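Local atomic coordinates of Sodium/calcium exchanger membrane region domain-containing protein (Archaeoglobus fulgidus, PDB entry 4KPP), a protein that exchanges protons for calcium ions across the membrane, as a transporter of the sodium/calcium exchanger family. Residues A[16-20]-A[38-42]; A[80-85]-A[224-229]. All blocks are in the same frame, centred on the assembly; numbering follows the deposited sequence.

Contact 1. Residues A[16-20]-A[38-42]; sequences LTLPW and LSGLA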
loop_
_atom_site.group_PDB
_atom_site.type_symbol
_atom_site.label_atom_id
_atom_site.label_comp_id
_atom_site.label_asym_id
_atom_site.label_seq_id
_atom_site.Cartn_x
_atom_site.Cartn_y
_atom_site.Cartn_z
ATOM N N LEU A 16 1.601 19.546 12.187
ATOM C CA LEU A 16 2.305 19.461 10.909
ATOM C C LEU A 16 1.380 19.649 9.701
ATOM O O LEU A 16 1.847 19.918 8.593
ATOM C CB LEU A 16 3.062 18.136 10.799
ATOM C CG LEU A 16 4.234 17.910 11.757
ATOM C CD1 LEU A 16 4.883 16.561 11.488
ATOM C CD2 LEU A 16 5.262 19.031 11.648
ATOM N N THR A 17 0.075 19.502 9.917
ATOM C CA THR A 17 -0.909 19.743 8.861
ATOM C C THR A 17 -1.160 21.235 8.706
ATOM O O THR A 17 -1.591 21.694 7.650
ATOM C CB THR A 17 -2.270 19.066 9.158
ATOM O OG1 THR A 17 -2.857 19.645 10.331
ATOM C CG2 THR A 17 -2.108 17.568 9.357
ATOM N N LEU A 18 -0.895 21.982 9.774
ATOM C CA LEU A 18 -1.180 23.416 9.825
ATOM C C LEU A 18 -0.534 24.285 8.731
ATOM O O LEU A 18 -1.205 25.158 8.184
ATOM C CB LEU A 18 -0.869 23.978 11.219
ATOM C CG LEU A 18 -2.036 24.169 12.197
ATOM C CD1 LEU A 18 -3.180 23.187 11.946
ATOM C CD2 LEU A 18 -1.547 24.084 13.638
ATOM N N PRO A 19 0.760 24.064 8.416
ATOM C CA PRO A 19 1.351 24.927 7.383
ATOM C C PRO A 19 0.570 24.894 6.072
ATOM O O PRO A 19 0.388 25.937 5.440
ATOM C CB PRO A 19 2.749 24.335 7.195
ATOM C CG PRO A 19 3.078 23.744 8.523
ATOM C CD PRO A 19 1.775 23.192 9.040
ATOM N N TRP A 20 0.084 23.717 5.689
ATOM C CA TRP A 20 -0.742 23.611 4.495
ATOM C C TRP A 20 -2.182 24.075 4.725
ATOM O O TRP A 20 -2.748 24.777 3.889
ATOM C CB TRP A 20 -0.727 22.194 3.918
ATOM C CG TRP A 20 -1.615 22.077 2.723
ATOM C CD1 TRP A 20 -2.717 21.280 2.592
ATOM C CD2 TRP A 20 -1.505 22.815 1.498
ATOM N NE1 TRP A 20 -3.290 21.463 1.355
ATOM C CE2 TRP A 20 -2.565 22.401 0.665
ATOM C CE3 TRP A 20 -0.608 23.777 1.022
ATOM C CZ2 TRP A 20 -2.754 22.920 -0.616
ATOM C CZ3 TRP A 20 -0.798 24.289 -0.254
ATOM C CH2 TRP A 20 -1.861 23.857 -1.057
ATOM N N LEU A 38 4.705 21.258 1.628
ATOM C CA LEU A 38 3.688 21.555 2.633
ATOM C C LEU A 38 2.477 20.626 2.551
ATOM O O LEU A 38 2.036 20.084 3.565
ATOM C CB LEU A 38 3.250 23.019 2.541
ATOM C CG LEU A 38 4.304 24.058 2.938
ATOM C CD1 LEU A 38 3.714 25.464 2.935
ATOM C CD2 LEU A 38 4.929 23.731 4.296
ATOM N N SER A 39 1.948 20.439 1.347
ATOM C CA SER A 39 0.798 19.561 1.151
ATOM C C SER A 39 1.189 18.116 1.419
ATOM O O SER A 39 0.397 17.338 1.960
ATOM C CB SER A 39 0.235 19.708 -0.264
ATOM O OG SER A 39 1.232 19.418 -1.228
ATOM N N GLY A 40 2.417 17.768 1.044
ATOM C CA GLY A 40 2.974 16.460 1.332
ATOM C C GLY A 40 3.202 16.254 2.819
ATOM O O GLY A 40 3.005 15.153 3.340
ATOM N N LEU A 41 3.623 17.311 3.507
ATOM C CA LEU A 41 3.796 17.245 4.952
ATOM C C LEU A 41 2.456 16.953 5.626
ATOM O O LEU A 41 2.377 16.131 6.539
ATOM C CB LEU A 41 4.401 18.548 5.487
ATOM C CG LEU A 41 4.657 18.643 6.993
ATOM C CD1 LEU A 41 5.573 17.517 7.462
ATOM C CD2 LEU A 41 5.241 20.002 7.358
ATOM N N ALA A 42 1.405 17.617 5.155
ATOM C CA ALA A 42 0.060 17.404 5.681
ATOM C C ALA A 42 -0.455 15.986 5.426
ATOM O O ALA A 42 -1.088 15.392 6.298
ATOM C CB ALA A 42 -0.911 18.442 5.115
HETATM O O HOH W 1 1.422 21.157 6.175
#
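The backbone of 16-20 turns into helix 18-25 directly against the transmembrane helix 32-60, so that Thr17 CA lies 4.1 Å from Ala42 CA and Trp20 CA 5.2 Å from Leu38 CA. This is the packing of two helices that follow one another in an alpha-helical membrane protein, close enough for main chain to meet side chain: Leu16 O reaches Leu41 CG at 3.5 Å, and Trp20 CB sits 3.5 Å from Leu38 O. Small residues permit this approach. Ala42 offers its CB to Trp20 CB at 3.9 Å, while Thr17 CG2 rests 3.9 Å from Ala42 O. Pro19 CB meets Leu38 CD2 at 3.7 Å, extending the apolar seam. The indole of Trp20 lies across Ser39, whose CB makes a CH-pi contact over the face of the five-membered ring, 4.0 Å from its centroid. Polar ends turn to other partners: Trp20 NE1 bonds to Met222 O, at the break between helices 202-221 and 224-237, and Ser39 OG to Gln35 O in its own helix. Between the segments, a water accepts a hydrogen bond from Trp20 N at 2.9 Å and lies within hydrogen-bonding distance of Leu16 O (2.7 Å) and Leu38 O (2.9 Å).

Contact 2. Residues A[80-85]-A[224-229]; sequences AVDGYF and VEAFSE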
loop_
_atom_site.group_PDB
_atom_site.type_symbol
_atom_site.label_atom_id
_atom_site.label_comp_id
_atom_site.label_asym_id
_atom_site.label_seq_id
_atom_site.Cartn_x
_atom_site.Cartn_y
_atom_site.Cartn_z
ATOM N N ALA A 80 -5.763 7.919 -2.251
ATOM C CA ALA A 80 -6.195 9.283 -2.533
ATOM C C ALA A 80 -5.391 9.911 -3.667
ATOM O O ALA A 80 -5.953 10.575 -4.535
ATOM C CB ALA A 80 -6.111 10.134 -1.281
ATOM N N VAL A 81 -4.078 9.699 -3.653
ATOM C CA VAL A 81 -3.209 10.211 -4.709
ATOM C C VAL A 81 -3.461 9.492 -6.033
ATOM O O VAL A 81 -3.614 10.131 -7.076
ATOM C CB VAL A 81 -1.715 10.095 -4.330
ATOM C CG1 VAL A 81 -0.828 10.418 -5.529
ATOM C CG2 VAL A 81 -1.389 11.012 -3.157
ATOM N N ASP A 82 -3.512 8.165 -5.993
ATOM C CA ASP A 82 -3.769 7.395 -7.203
ATOM C C ASP A 82 -5.194 7.637 -7.682
ATOM O O ASP A 82 -5.462 7.660 -8.884
ATOM C CB ASP A 82 -3.547 5.905 -6.957
ATOM C CG ASP A 82 -3.263 5.141 -8.235
ATOM O OD1 ASP A 82 -3.301 5.756 -9.324
ATOM O OD2 ASP A 82 -3.007 3.921 -8.151
ATOM N N GLY A 83 -6.102 7.823 -6.729
ATOM C CA GLY A 83 -7.482 8.144 -7.036
ATOM C C GLY A 83 -7.607 9.477 -7.748
ATOM O O GLY A 83 -8.437 9.628 -8.646
ATOM N N TYR A 84 -6.786 10.444 -7.347
ATOM C CA TYR A 84 -6.785 11.749 -7.998
ATOM C C TYR A 84 -6.375 11.627 -9.458
ATOM O O TYR A 84 -6.986 12.231 -10.334
ATOM C CB TYR A 84 -5.856 12.734 -7.277
ATOM C CG TYR A 84 -5.628 14.011 -8.062
ATOM C CD1 TYR A 84 -6.576 15.026 -8.065
ATOM C CD2 TYR A 84 -4.471 14.196 -8.812
ATOM C CE1 TYR A 84 -6.379 16.189 -8.787
ATOM C CE2 TYR A 84 -4.268 15.354 -9.539
ATOM C CZ TYR A 84 -5.224 16.346 -9.521
ATOM O OH TYR A 84 -5.027 17.500 -10.241
ATOM N N PHE A 85 -5.321 10.856 -9.705
ATOM C CA PHE A 85 -4.845 10.599 -11.061
ATOM C C PHE A 85 -5.917 9.923 -11.912
ATOM O O PHE A 85 -6.092 10.253 -13.082
ATOM C CB PHE A 85 -3.601 9.710 -11.026
ATOM C CG PHE A 85 -2.367 10.409 -10.540
ATOM C CD1 PHE A 85 -2.137 11.732 -10.863
ATOM C CD2 PHE A 85 -1.437 9.738 -9.764
ATOM C CE1 PHE A 85 -1.006 12.376 -10.427
ATOM C CE2 PHE A 85 -0.299 10.380 -9.319
ATOM C CZ PHE A 85 -0.084 11.701 -9.651
ATOM N N VAL A 224 -4.214 16.273 -1.576
ATOM C CA VAL A 224 -3.695 15.407 -2.639
ATOM C C VAL A 224 -3.548 16.076 -4.001
ATOM O O VAL A 224 -2.577 15.825 -4.709
ATOM C CB VAL A 224 -4.512 14.105 -2.799
ATOM C CG1 VAL A 224 -4.138 13.112 -1.711
ATOM C CG2 VAL A 224 -6.011 14.399 -2.806
ATOM N N GLU A 225 -4.510 16.914 -4.370
ATOM C CA GLU A 225 -4.443 17.613 -5.649
ATOM C C GLU A 225 -3.223 18.521 -5.704
ATOM O O GLU A 225 -2.446 18.470 -6.652
ATOM C CB GLU A 225 -5.716 18.423 -5.897
ATOM C CG GLU A 225 -5.674 19.264 -7.165
ATOM C CD GLU A 225 -6.967 20.016 -7.417
ATOM O OE1 GLU A 225 -7.822 20.062 -6.506
ATOM O OE2 GLU A 225 -7.131 20.563 -8.527
ATOM N N ALA A 226 -3.053 19.346 -4.677
ATOM C CA ALA A 226 -1.924 20.263 -4.631
ATOM C C ALA A 226 -0.606 19.501 -4.578
ATOM O O ALA A 226 0.371 19.891 -5.213
ATOM C CB ALA A 226 -2.048 21.196 -3.447
ATOM N N PHE A 227 -0.581 18.409 -3.819
ATOM C CA PHE A 227 0.618 17.588 -3.742
ATOM C C PHE A 227 0.932 16.924 -5.083
ATOM O O PHE A 227 2.088 16.877 -5.496
ATOM C CB PHE A 227 0.496 16.539 -2.633
ATOM C CG PHE A 227 1.640 15.563 -2.601
ATOM C CD1 PHE A 227 2.894 15.960 -2.164
ATOM C CD2 PHE A 227 1.464 14.254 -3.022
ATOM C CE1 PHE A 227 3.955 15.062 -2.141
ATOM C CE2 PHE A 227 2.516 13.354 -3.003
ATOM C CZ PHE A 227 3.763 13.757 -2.562
ATOM N N SER A 228 -0.100 16.422 -5.760
ATOM C CA SER A 228 0.080 15.728 -7.035
ATOM C C SER A 228 0.454 16.698 -8.153
ATOM O O SER A 228 1.376 16.437 -8.928
ATOM C CB SER A 228 -1.183 14.950 -7.426
ATOM O OG SER A 228 -1.593 14.068 -6.393
ATOM N N GLU A 229 -0.266 17.813 -8.234
ATOM C CA GLU A 229 0.028 18.837 -9.228
ATOM C C GLU A 229 1.325 19.563 -8.899
ATOM O O GLU A 229 2.031 20.021 -9.797
ATOM C CB GLU A 229 -1.126 19.838 -9.345
ATOM C CG GLU A 229 -2.438 19.230 -9.828
ATOM C CD GLU A 229 -2.339 18.613 -11.219
ATOM O OE1 GLU A 229 -1.451 19.013 -11.999
ATOM O OE2 GLU A 229 -3.160 17.722 -11.531
#
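Helices 76-91 and 224-237 cross steeply here, their local axes 9.5 Å apart at closest approach and inclined at -74°, so the interface is compact. Ala80 opens it by placing CB 3.6 Å from Val224 CG1. One residue on, Val81 CG2 touches the same Val224 CG1 at 3.7 Å, so the valine methyl is met by both residues; Val81 CG1 also comes within 3.8 Å of Ser228 OG. That hydroxyl is turned back onto its own helix, donating to Val224 O at 2.6 Å, which satisfies it within an otherwise apolar patch. A helical turn after Ala80, Tyr84 points toward 224-229 and buries more surface than any other residue of the pair. Its ring covers the helix backbone, with Glu225 CA in a CH-pi contact 4.1 Å from the ring centroid, while Tyr84 CD2 packs 3.6 Å from Ser228 CB. Phe85 completes the walk, its CE1 4.0 Å from Ser228 CB. The contact joins the two sodium/calcium exchanger family regions of the chain by side-chain packing. Around it, Val81 and Phe85 lean on Asn103 of helix 96-127 and also touch helix 242-267, through Ser254 and Val246 respectively, while Phe227 packs against Ala253 of that helix and against Thr36 and Ser39 of helix 32-60.

Overall arrangement
Contact 1 closes before contact 2 opens along the chain, and their centres lie 14 Å apart on the same side of the molecule's centre. Helices 18-25 and 32-60 both reach helix 224-237, so the contacts touch directly: Ser39 OG approaches Phe227 CA at 3.2 Å, Gly40 CA meets Phe227 CD1 at 3.5 Å, and Trp20 CZ2 packs on Ala226 CB at 3.4 Å. Segment 224-229 thus meets 80-85 with one part of its surface and the residues of contact 1 with another. Together they tie the N-terminal helices and the first family region to the second within one helical bundle, away from the bound calcium ion.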